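Local coordinates for protein transcriptional regulator URE2 (Saccharomyces cerevisiae, PDB 1K0D) that represses nitrogen-utilisation genes by holding GATA transcriptional activators in the cytoplasm, and also has glutathione-dependent peroxidase activity, at residues 122-127 with 162-167; 131-136 with 220-225; 171-176 with 237-242. One frame throughout, in Å; residues are numbered along the deposited sequence.

Overall arrangement
All three contacts belong to the helical C-terminal domain of the glutathione S-transferase fold. Contacts 1 and 2 are buried, lie about 11 Å apart between centres, share helix 112-142 and both touch the second subunit. Their chemistry is apolar: an aromatic ring against branched aliphatic groups, close to glutathione. Contact 3 is at the surface, about 21 Å from the centre of the chain, and its link is ionic, an arginine and a lysine sharing one glutamate. Contacts 1 and 3 both use helix 148-176, the first further inside the domain and the second at its outer end. Contacts 2 and 3 share no element.

Contact 1 (122-127 with 162-167); sequences LFFQTS and YGVVEM
F124 sends its ring from helix 112-142 onto V164 and V165 of helix 148-176. These two long helices form part of the helical C-terminal domain of the glutathione S-transferase fold, and the contact is a small apolar patch between them. The far end of the phenylalanine does all the touching. Its CZ lies 4.1 Å from V164 CB, and its CE2 is 4.1 Å from V164 CG1, so the valine meets one corner of the ring at a slant, neither squarely on a face nor in the plane. V165 behaves differently: its CG2 comes up near the ring plane, at the edge, 4.3 Å from F124 CE2. Two valines in succession thus receive the same corner, one obliquely and one edge-on. The ring gets there because CG stands anti to the backbone N (chi1 177°), which directs the ring toward helix 148-176.

One shell further out, the same ring also serves the dimer: W85 of the second subunit meets it edge-to-face, and N68 of that subunit packs on it. V165 in turn is covered by V240 and W243 of helix 238-248, so the patch continues into the next helix of the domain. On the subunit-facing side of 122-127, F123 stacks with F123 of the second subunit, while S127 touches a bound glutathione and its OG is hydrogen-bonded to T126 OG1 of the second subunit. The helix there takes a wider pi-type turn at 125-127. On 162-167, Y162 has its CB directed away from F124, yet its ring end comes back nearer, and Y162 OH hydrogen-bonds H129 NE2 on helix 112-142 and N223 OD1 of 220-225.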
loop_
_atom_site.group_PDB
_atom_site.type_symbol
_atom_site.label_atom_id
_atom_site.label_comp_id
_atom_site.label_asym_id
_atom_site.label_seq_id
_atom_site.Cartn_x
_atom_site.Cartn_y
_atom_site.Cartn_z
ATOM N N LEU B 122 -5.728 -3.275 4.701
ATOM C CA LEU B 122 -4.312 -3.489 4.445
ATOM C C LEU B 122 -3.691 -2.256 3.780
ATOM O O LEU B 122 -2.618 -1.809 4.178
ATOM C CB LEU B 122 -4.112 -4.727 3.572
ATOM C CG LEU B 122 -2.664 -5.066 3.218
ATOM C CD1 LEU B 122 -1.828 -5.294 4.495
ATOM C CD2 LEU B 122 -2.657 -6.300 2.346
ATOM N N PHE B 123 -4.367 -1.705 2.775
ATOM C CA PHE B 123 -3.859 -0.510 2.108
ATOM C C PHE B 123 -3.922 0.680 3.072
ATOM O O PHE B 123 -3.036 1.531 3.072
ATOM C CB PHE B 123 -4.649 -0.218 0.823
ATOM C CG PHE B 123 -4.071 -0.876 -0.408
ATOM C CD1 PHE B 123 -4.594 -2.072 -0.890
ATOM C CD2 PHE B 123 -2.983 -0.304 -1.070
ATOM C CE1 PHE B 123 -4.047 -2.697 -2.015
ATOM C CE2 PHE B 123 -2.422 -0.917 -2.198
ATOM C CZ PHE B 123 -2.959 -2.122 -2.672
ATOM N N PHE B 124 -4.957 0.731 3.904
ATOM C CA PHE B 124 -5.085 1.810 4.892
ATOM C C PHE B 124 -3.878 1.759 5.852
ATOM O O PHE B 124 -3.255 2.781 6.155
ATOM C CB PHE B 124 -6.391 1.641 5.678
ATOM C CG PHE B 124 -6.588 2.652 6.778
ATOM C CD1 PHE B 124 -6.488 4.018 6.519
ATOM C CD2 PHE B 124 -6.928 2.238 8.060
ATOM C CE1 PHE B 124 -6.731 4.959 7.523
ATOM C CE2 PHE B 124 -7.174 3.168 9.074
ATOM C CZ PHE B 124 -7.076 4.533 8.805
ATOM N N GLN B 125 -3.532 0.558 6.304
ATOM C CA GLN B 125 -2.399 0.385 7.215
ATOM C C GLN B 125 -1.055 0.765 6.586
ATOM O O GLN B 125 -0.306 1.562 7.149
ATOM C CB GLN B 125 -2.332 -1.069 7.712
ATOM C CG GLN B 125 -1.331 -1.303 8.850
ATOM C CD GLN B 125 0.112 -1.408 8.376
ATOM O OE1 GLN B 125 1.011 -0.820 8.969
ATOM N NE2 GLN B 125 0.337 -2.170 7.313
ATOM N N THR B 126 -0.753 0.202 5.419
ATOM C CA THR B 126 0.516 0.469 4.743
ATOM C C THR B 126 0.674 1.894 4.209
ATOM O O THR B 126 1.787 2.429 4.172
ATOM C CB THR B 126 0.729 -0.494 3.551
ATOM O OG1 THR B 126 -0.281 -0.259 2.562
ATOM C CG2 THR B 126 0.642 -1.942 4.007
ATOM N N SER B 127 -0.438 2.504 3.808
ATOM C CA SER B 127 -0.412 3.846 3.238
ATOM C C SER B 127 -0.827 5.002 4.145
ATOM O O SER B 127 -0.326 6.114 3.985
ATOM C CB SER B 127 -1.269 3.869 1.968
ATOM O OG SER B 127 -0.856 2.828 1.083
ATOM N N TYR B 162 -5.898 5.882 14.360
ATOM C CA TYR B 162 -6.175 4.900 15.399
ATOM C C TYR B 162 -7.628 5.018 15.834
ATOM O O TYR B 162 -8.240 4.041 16.248
ATOM C CB TYR B 162 -5.230 5.066 16.595
ATOM C CG TYR B 162 -4.016 4.162 16.485
ATOM C CD1 TYR B 162 -2.813 4.633 15.969
ATOM C CD2 TYR B 162 -4.100 2.817 16.826
ATOM C CE1 TYR B 162 -1.723 3.787 15.790
ATOM C CE2 TYR B 162 -3.016 1.959 16.652
ATOM C CZ TYR B 162 -1.830 2.452 16.133
ATOM O OH TYR B 162 -0.755 1.607 15.955
ATOM N N GLY B 163 -8.185 6.218 15.713
ATOM C CA GLY B 163 -9.578 6.416 16.067
ATOM C C GLY B 163 -10.466 5.684 15.072
ATOM O O GLY B 163 -11.530 5.181 15.433
ATOM N N VAL B 164 -10.035 5.627 13.811
ATOM C CA VAL B 164 -10.796 4.929 12.773
ATOM C C VAL B 164 -10.831 3.436 13.110
ATOM O O VAL B 164 -11.867 2.779 12.979
ATOM C CB VAL B 164 -10.155 5.115 11.374
ATOM C CG1 VAL B 164 -10.911 4.306 10.335
ATOM C CG2 VAL B 164 -10.163 6.589 10.996
ATOM N N VAL B 165 -9.699 2.901 13.550
ATOM C CA VAL B 165 -9.626 1.490 13.918
ATOM C C VAL B 165 -10.462 1.220 15.178
ATOM O O VAL B 165 -11.190 0.226 15.261
ATOM C CB VAL B 165 -8.165 1.056 14.182
ATOM C CG1 VAL B 165 -8.126 -0.386 14.646
ATOM C CG2 VAL B 165 -7.333 1.227 12.909
ATOM N N GLU B 166 -10.350 2.113 16.156
ATOM C CA GLU B 166 -11.091 1.987 17.407
ATOM C C GLU B 166 -12.591 1.938 17.114
ATOM O O GLU B 166 -13.296 1.044 17.581
ATOM C CB GLU B 166 -10.785 3.179 18.319
ATOM C CG GLU B 166 -11.499 3.137 19.661
ATOM C CD GLU B 166 -10.925 2.090 20.601
ATOM O OE1 GLU B 166 -11.502 1.888 21.694
ATOM O OE2 GLU B 166 -9.894 1.470 20.257
ATOM N N MET B 167 -13.069 2.905 16.338
ATOM C CA MET B 167 -14.479 2.987 15.972
ATOM C C MET B 167 -14.956 1.698 15.297
ATOM O O MET B 167 -15.975 1.125 15.685
ATOM C CB MET B 167 -14.700 4.198 15.050
ATOM C CG MET B 167 -16.109 4.336 14.475
ATOM S SD MET B 167 -16.398 5.940 13.643
ATOM C CE MET B 167 -15.461 5.730 12.087
#

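Contact 2 (131-136 with 220-225); sequences PMIGQA and VPWNNV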
loop_
_atom_site.group_PDB
_atom_site.type_symbol
_atom_site.label_atom_id
_atom_site.label_comp_id
_atom_site.label_asym_id
_atom_site.label_seq_id
_atom_site.Cartn_x
_atom_site.Cartn_y
_atom_site.Cartn_z
ATOM N N PRO B 131 3.151 5.086 7.221
ATOM C CA PRO B 131 3.871 6.276 6.753
ATOM C C PRO B 131 3.792 7.440 7.734
ATOM O O PRO B 131 4.776 8.149 7.946
ATOM C CB PRO B 131 3.183 6.597 5.422
ATOM C CG PRO B 131 2.753 5.238 4.940
ATOM C CD PRO B 131 2.207 4.607 6.198
ATOM N N MET B 132 2.618 7.632 8.326
ATOM C CA MET B 132 2.402 8.717 9.271
ATOM C C MET B 132 3.171 8.510 10.573
ATOM O O MET B 132 3.730 9.455 11.129
ATOM C CB MET B 132 0.906 8.874 9.556
ATOM C CG MET B 132 0.090 9.278 8.333
ATOM S SD MET B 132 0.625 10.871 7.633
ATOM C CE MET B 132 1.579 10.328 6.218
ATOM N N ILE B 133 3.190 7.281 11.073
ATOM C CA ILE B 133 3.932 7.002 12.293
ATOM C C ILE B 133 5.391 7.302 11.974
ATOM O O ILE B 133 6.126 7.841 12.803
ATOM C CB ILE B 133 3.784 5.535 12.718
ATOM C CG1 ILE B 133 2.343 5.278 13.182
ATOM C CG2 ILE B 133 4.784 5.206 13.827
ATOM C CD1 ILE B 133 2.052 3.811 13.478
ATOM N N GLY B 134 5.790 6.966 10.751
ATOM C CA GLY B 134 7.155 7.214 10.322
ATOM C C GLY B 134 7.499 8.696 10.283
ATOM O O GLY B 134 8.597 9.091 10.664
ATOM N N GLN B 135 6.569 9.527 9.828
ATOM C CA GLN B 135 6.845 10.953 9.761
ATOM C C GLN B 135 6.880 11.569 11.162
ATOM O O GLN B 135 7.677 12.470 11.420
ATOM C CB GLN B 135 5.803 11.678 8.902
ATOM C CG GLN B 135 5.668 11.146 7.471
ATOM C CD GLN B 135 6.989 10.686 6.876
ATOM O OE1 GLN B 135 7.169 9.503 6.601
ATOM N NE2 GLN B 135 7.915 11.610 6.683
ATOM N N ALA B 136 6.023 11.084 12.061
ATOM C CA ALA B 136 5.990 11.614 13.423
ATOM C C ALA B 136 7.294 11.276 14.122
ATOM O O ALA B 136 7.888 12.119 14.789
ATOM C CB ALA B 136 4.804 11.041 14.206
ATOM N N VAL B 220 -0.250 -4.914 14.193
ATOM C CA VAL B 220 0.485 -5.390 15.354
ATOM C C VAL B 220 1.903 -4.866 15.596
ATOM O O VAL B 220 2.197 -4.370 16.680
ATOM C CB VAL B 220 0.500 -6.942 15.373
ATOM C CG1 VAL B 220 1.490 -7.452 16.396
ATOM C CG2 VAL B 220 -0.889 -7.456 15.713
ATOM N N PRO B 221 2.794 -4.961 14.597
ATOM C CA PRO B 221 4.164 -4.477 14.803
ATOM C C PRO B 221 4.250 -3.001 15.160
ATOM O O PRO B 221 5.122 -2.593 15.920
ATOM C CB PRO B 221 4.847 -4.781 13.470
ATOM C CG PRO B 221 4.065 -5.953 12.949
ATOM C CD PRO B 221 2.650 -5.554 13.258
ATOM N N TRP B 222 3.339 -2.207 14.606
ATOM C CA TRP B 222 3.333 -0.770 14.852
ATOM C C TRP B 222 2.643 -0.356 16.139
ATOM O O TRP B 222 3.078 0.586 16.805
ATOM C CB TRP B 222 2.694 -0.047 13.674
ATOM C CG TRP B 222 3.441 -0.250 12.402
ATOM C CD1 TRP B 222 3.289 -1.274 11.506
ATOM C CD2 TRP B 222 4.496 0.573 11.900
ATOM N NE1 TRP B 222 4.190 -1.133 10.473
ATOM C CE2 TRP B 222 4.941 -0.008 10.692
ATOM C CE3 TRP B 222 5.111 1.746 12.355
ATOM C CZ2 TRP B 222 5.976 0.549 9.929
ATOM C CZ3 TRP B 222 6.142 2.301 11.597
ATOM C CH2 TRP B 222 6.561 1.700 10.397
ATOM N N ASN B 223 1.564 -1.048 16.492
ATOM C CA ASN B 223 0.852 -0.714 17.722
ATOM C C ASN B 223 1.829 -0.717 18.899
ATOM O O ASN B 223 1.533 -0.183 19.967
ATOM C CB ASN B 223 -0.274 -1.721 17.991
ATOM C CG ASN B 223 -1.343 -1.710 16.914
ATOM O OD1 ASN B 223 -1.726 -0.656 16.413
ATOM N ND2 ASN B 223 -1.844 -2.892 16.568
ATOM N N ASN B 224 2.998 -1.310 18.689
ATOM C CA ASN B 224 4.018 -1.408 19.731
ATOM C C ASN B 224 5.026 -0.258 19.688
ATOM O O ASN B 224 5.797 -0.063 20.625
ATOM C CB ASN B 224 4.771 -2.738 19.581
ATOM C CG ASN B 224 3.841 -3.947 19.588
ATOM O OD1 ASN B 224 4.249 -5.061 19.247
ATOM N ND2 ASN B 224 2.591 -3.734 19.983
ATOM N N VAL B 225 5.006 0.505 18.600
ATOM C CA VAL B 225 5.940 1.609 18.401
ATOM C C VAL B 225 5.372 2.993 18.704
ATOM O O VAL B 225 6.117 3.925 19.018
ATOM C CB VAL B 225 6.465 1.586 16.928
ATOM C CG1 VAL B 225 7.184 2.879 16.576
ATOM C CG2 VAL B 225 7.398 0.406 16.741
#
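I133 of helix 112-142 meets W222 and V225 through van der Waals contact alone. The benzo ring of the tryptophan is approached at its edge, near the ring plane: I133 CG2 lies 3.8 Å from W222 CE3 and 3.9 Å from W222 CZ3. The other branch of the isoleucine reaches further back along the tryptophan, its CD1 settling 3.9 Å from W222 CB; both branches meet CE3, with CG2 extending the contact to CZ3 and CD1 to CB. That spread follows from the torsion: CG2 is anti to the backbone N, with CG1 beside it (chi1 -69°). V225 adds a lighter touch, its CG1 4.3 Å from I133 CG2.

Aromatic and second-shell packing surrounds the indole. H129 meets its ring with the planes about 80° apart, A130 and Q125 of helix 112-142 lie against it, and P29 and N30 of helix 29-40 close in from the N-terminal domain.

None of the polar bonds runs between the two segments; N223 OD1 instead pairs with Y162 OH of helix 148-176. Helix 112-142 is kinked at P131 and M132 and regains its regular pattern with Q135 N to P131 O (2.9 Å).

N30 binds glutathione, and the W222 side chain packs on N30, so this apolar contact forms part of the second shell of the glutathione site; between these two segments the indole is met by shape alone.

Contact 3 (171-176 with 237-242); sequences ERREAL and FPEVYK
R173, near the outer end of helix 148-176, reaches across to E239 in the first turn of helix 238-248, and K242 one turn on joins them in a salt-bridge network at the protein surface. R173 has the most surface buried. Its CG is anti to the backbone N, and the chain bends at chi2 and chi3, which brings the NH2 end of the guanidinium down onto the glutamate. R173 NH2 lies 2.5 Å from E239 OE2, in the guanidinium plane at its edge. The same NH2 is 2.6 Å from E239 OE1, so a single nitrogen faces both carboxylate oxygens. The hydrogen bond to OE2 is weak and bent (135° at the hydrogen), and the guanidinium and carboxylate planes are turned 69° against each other; the two groups form no flat two-pronged pair.

E239 gives its OE2 to a second cation. K242 NZ bonds to it at 2.9 Å, coming from above the carboxylate plane (65° out of it). A bend at its last torsion folds the lysine back over its own helix to get there. R173 NH2 and K242 NZ then stand only 3.3 Å apart, two donors whose charges are offset by the carboxylate they share. R173 is held from another side as well: NH1 hydrogen-bonds Y203 O, and V205 packs on its chain. E239 also rests against L169, one turn before R173. Being in the first turn of its helix, the glutamate would probably also be favoured by the helix dipole.

Around this charged cluster the two helices are also tied by E166 of helix 148-176, whose OE1 and OE2 take the backbone N of E239 and of V240. The contact thus binds the last turns of helix 148-176 to the beginning of helix 238-248, with the chain around Y203 and V205 flanking R173.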
loop_
_atom_site.group_PDB
_atom_site.type_symbol
_atom_site.label_atom_id
_atom_site.label_comp_id
_atom_site.label_asym_id
_atom_site.label_seq_id
_atom_site.Cartn_x
_atom_site.Cartn_y
_atom_site.Cartn_z
ATOM N N GLU B 171 -17.787 -0.818 16.723
ATOM C CA GLU B 171 -19.001 -1.172 15.988
ATOM C C GLU B 171 -19.159 -2.679 15.836
ATOM O O GLU B 171 -20.277 -3.189 15.881
ATOM C CB GLU B 171 -19.007 -0.522 14.605
ATOM C CG GLU B 171 -19.078 0.992 14.634
ATOM C CD GLU B 171 -19.098 1.591 13.242
ATOM O OE1 GLU B 171 -20.069 1.330 12.499
ATOM O OE2 GLU B 171 -18.143 2.317 12.890
ATOM N N ARG B 172 -18.049 -3.390 15.649
ATOM C CA ARG B 172 -18.100 -4.845 15.506
ATOM C C ARG B 172 -18.600 -5.460 16.813
ATOM O O ARG B 172 -19.342 -6.441 16.811
ATOM C CB ARG B 172 -16.713 -5.412 15.205
ATOM C CG ARG B 172 -16.054 -4.889 13.950
ATOM C CD ARG B 172 -16.689 -5.446 12.700
ATOM N NE ARG B 172 -15.959 -4.985 11.525
ATOM C CZ ARG B 172 -15.894 -3.715 11.135
ATOM N NH1 ARG B 172 -16.527 -2.773 11.828
ATOM N NH2 ARG B 172 -15.185 -3.386 10.062
ATOM N N ARG B 173 -18.176 -4.878 17.928
ATOM C CA ARG B 173 -18.578 -5.361 19.238
ATOM C C ARG B 173 -20.059 -5.086 19.470
ATOM O O ARG B 173 -20.805 -5.958 19.918
ATOM C CB ARG B 173 -17.739 -4.680 20.314
ATOM C CG ARG B 173 -18.138 -5.036 21.729
ATOM C CD ARG B 173 -16.918 -5.023 22.623
ATOM N NE ARG B 173 -16.089 -6.192 22.365
ATOM C CZ ARG B 173 -14.769 -6.214 22.483
ATOM N NH1 ARG B 173 -14.101 -7.326 22.230
ATOM N NH2 ARG B 173 -14.116 -5.118 22.837
ATOM N N GLU B 174 -20.475 -3.867 19.152
ATOM C CA GLU B 174 -21.860 -3.453 19.306
ATOM C C GLU B 174 -22.792 -4.402 18.556
ATOM O O GLU B 174 -23.888 -4.711 19.023
ATOM C CB GLU B 174 -22.022 -2.029 18.772
ATOM C CG GLU B 174 -23.434 -1.490 18.812
ATOM C CD GLU B 174 -23.536 -0.100 18.209
ATOM O OE1 GLU B 174 -23.128 0.072 17.037
ATOM O OE2 GLU B 174 -24.027 0.818 18.903
ATOM N N ALA B 175 -22.344 -4.870 17.395
ATOM C CA ALA B 175 -23.137 -5.777 16.569
ATOM C C ALA B 175 -23.277 -7.164 17.184
ATOM O O ALA B 175 -24.295 -7.830 16.994
ATOM C CB ALA B 175 -22.520 -5.886 15.179
ATOM N N LEU B 176 -22.254 -7.602 17.912
ATOM C CA LEU B 176 -22.281 -8.915 18.548
ATOM C C LEU B 176 -23.138 -8.903 19.803
ATOM O O LEU B 176 -23.922 -9.824 20.035
ATOM C CB LEU B 176 -20.863 -9.376 18.900
ATOM C CG LEU B 176 -20.018 -9.896 17.734
ATOM C CD1 LEU B 176 -18.605 -10.180 18.209
ATOM C CD2 LEU B 176 -20.652 -11.157 17.164
ATOM N N PHE B 237 -7.079 4.129 23.348
ATOM C CA PHE B 237 -7.891 3.314 22.443
ATOM C C PHE B 237 -8.155 1.906 22.981
ATOM O O PHE B 237 -7.585 0.927 22.503
ATOM C CB PHE B 237 -7.210 3.238 21.067
ATOM C CG PHE B 237 -6.885 4.586 20.477
ATOM C CD1 PHE B 237 -5.617 5.137 20.621
ATOM C CD2 PHE B 237 -7.860 5.322 19.814
ATOM C CE1 PHE B 237 -5.325 6.405 20.114
ATOM C CE2 PHE B 237 -7.579 6.590 19.304
ATOM C CZ PHE B 237 -6.307 7.132 19.455
ATOM N N PRO B 238 -9.048 1.792 23.978
ATOM C CA PRO B 238 -9.434 0.536 24.631
ATOM C C PRO B 238 -9.634 -0.660 23.694
ATOM O O PRO B 238 -9.018 -1.708 23.879
ATOM C CB PRO B 238 -10.719 0.920 25.365
ATOM C CG PRO B 238 -10.455 2.323 25.755
ATOM C CD PRO B 238 -9.880 2.903 24.477
ATOM N N GLU B 239 -10.509 -0.508 22.705
ATOM C CA GLU B 239 -10.773 -1.593 21.759
ATOM C C GLU B 239 -9.502 -2.048 21.028
ATOM O O GLU B 239 -9.259 -3.247 20.876
ATOM C CB GLU B 239 -11.830 -1.163 20.737
ATOM C CG GLU B 239 -13.251 -1.095 21.277
ATOM C CD GLU B 239 -13.789 -2.459 21.688
ATOM O OE1 GLU B 239 -13.703 -3.407 20.878
ATOM O OE2 GLU B 239 -14.305 -2.583 22.819
ATOM N N VAL B 240 -8.698 -1.095 20.569
ATOM C CA VAL B 240 -7.461 -1.435 19.869
ATOM C C VAL B 240 -6.561 -2.192 20.831
ATOM O O VAL B 240 -5.807 -3.076 20.430
ATOM C CB VAL B 240 -6.713 -0.171 19.370
ATOM C CG1 VAL B 240 -5.340 -0.549 18.840
ATOM C CG2 VAL B 240 -7.520 0.505 18.273
ATOM N N TYR B 241 -6.663 -1.854 22.112
ATOM C CA TYR B 241 -5.849 -2.509 23.122
ATOM C C TYR B 241 -6.172 -3.993 23.258
ATOM O O TYR B 241 -5.265 -4.824 23.237
ATOM C CB TYR B 241 -6.018 -1.823 24.478
ATOM C CG TYR B 241 -5.110 -2.407 25.534
ATOM C CD1 TYR B 241 -3.735 -2.206 25.477
ATOM C CD2 TYR B 241 -5.618 -3.214 26.552
ATOM C CE1 TYR B 241 -2.885 -2.794 26.401
ATOM C CE2 TYR B 241 -4.774 -3.811 27.484
ATOM C CZ TYR B 241 -3.410 -3.597 27.400
ATOM O OH TYR B 241 -2.562 -4.196 28.301
ATOM N N LYS B 242 -7.454 -4.331 23.404
ATOM C CA LYS B 242 -7.854 -5.739 23.541
ATOM C C LYS B 242 -7.435 -6.520 22.295
ATOM O O LYS B 242 -6.843 -7.596 22.371
ATOM C CB LYS B 242 -9.369 -5.873 23.695
ATOM C CG LYS B 242 -9.994 -5.144 24.865
ATOM C CD LYS B 242 -11.469 -5.525 24.952
ATOM C CE LYS B 242 -12.283 -4.513 25.729
ATOM N NZ LYS B 242 -12.419 -3.246 24.961
#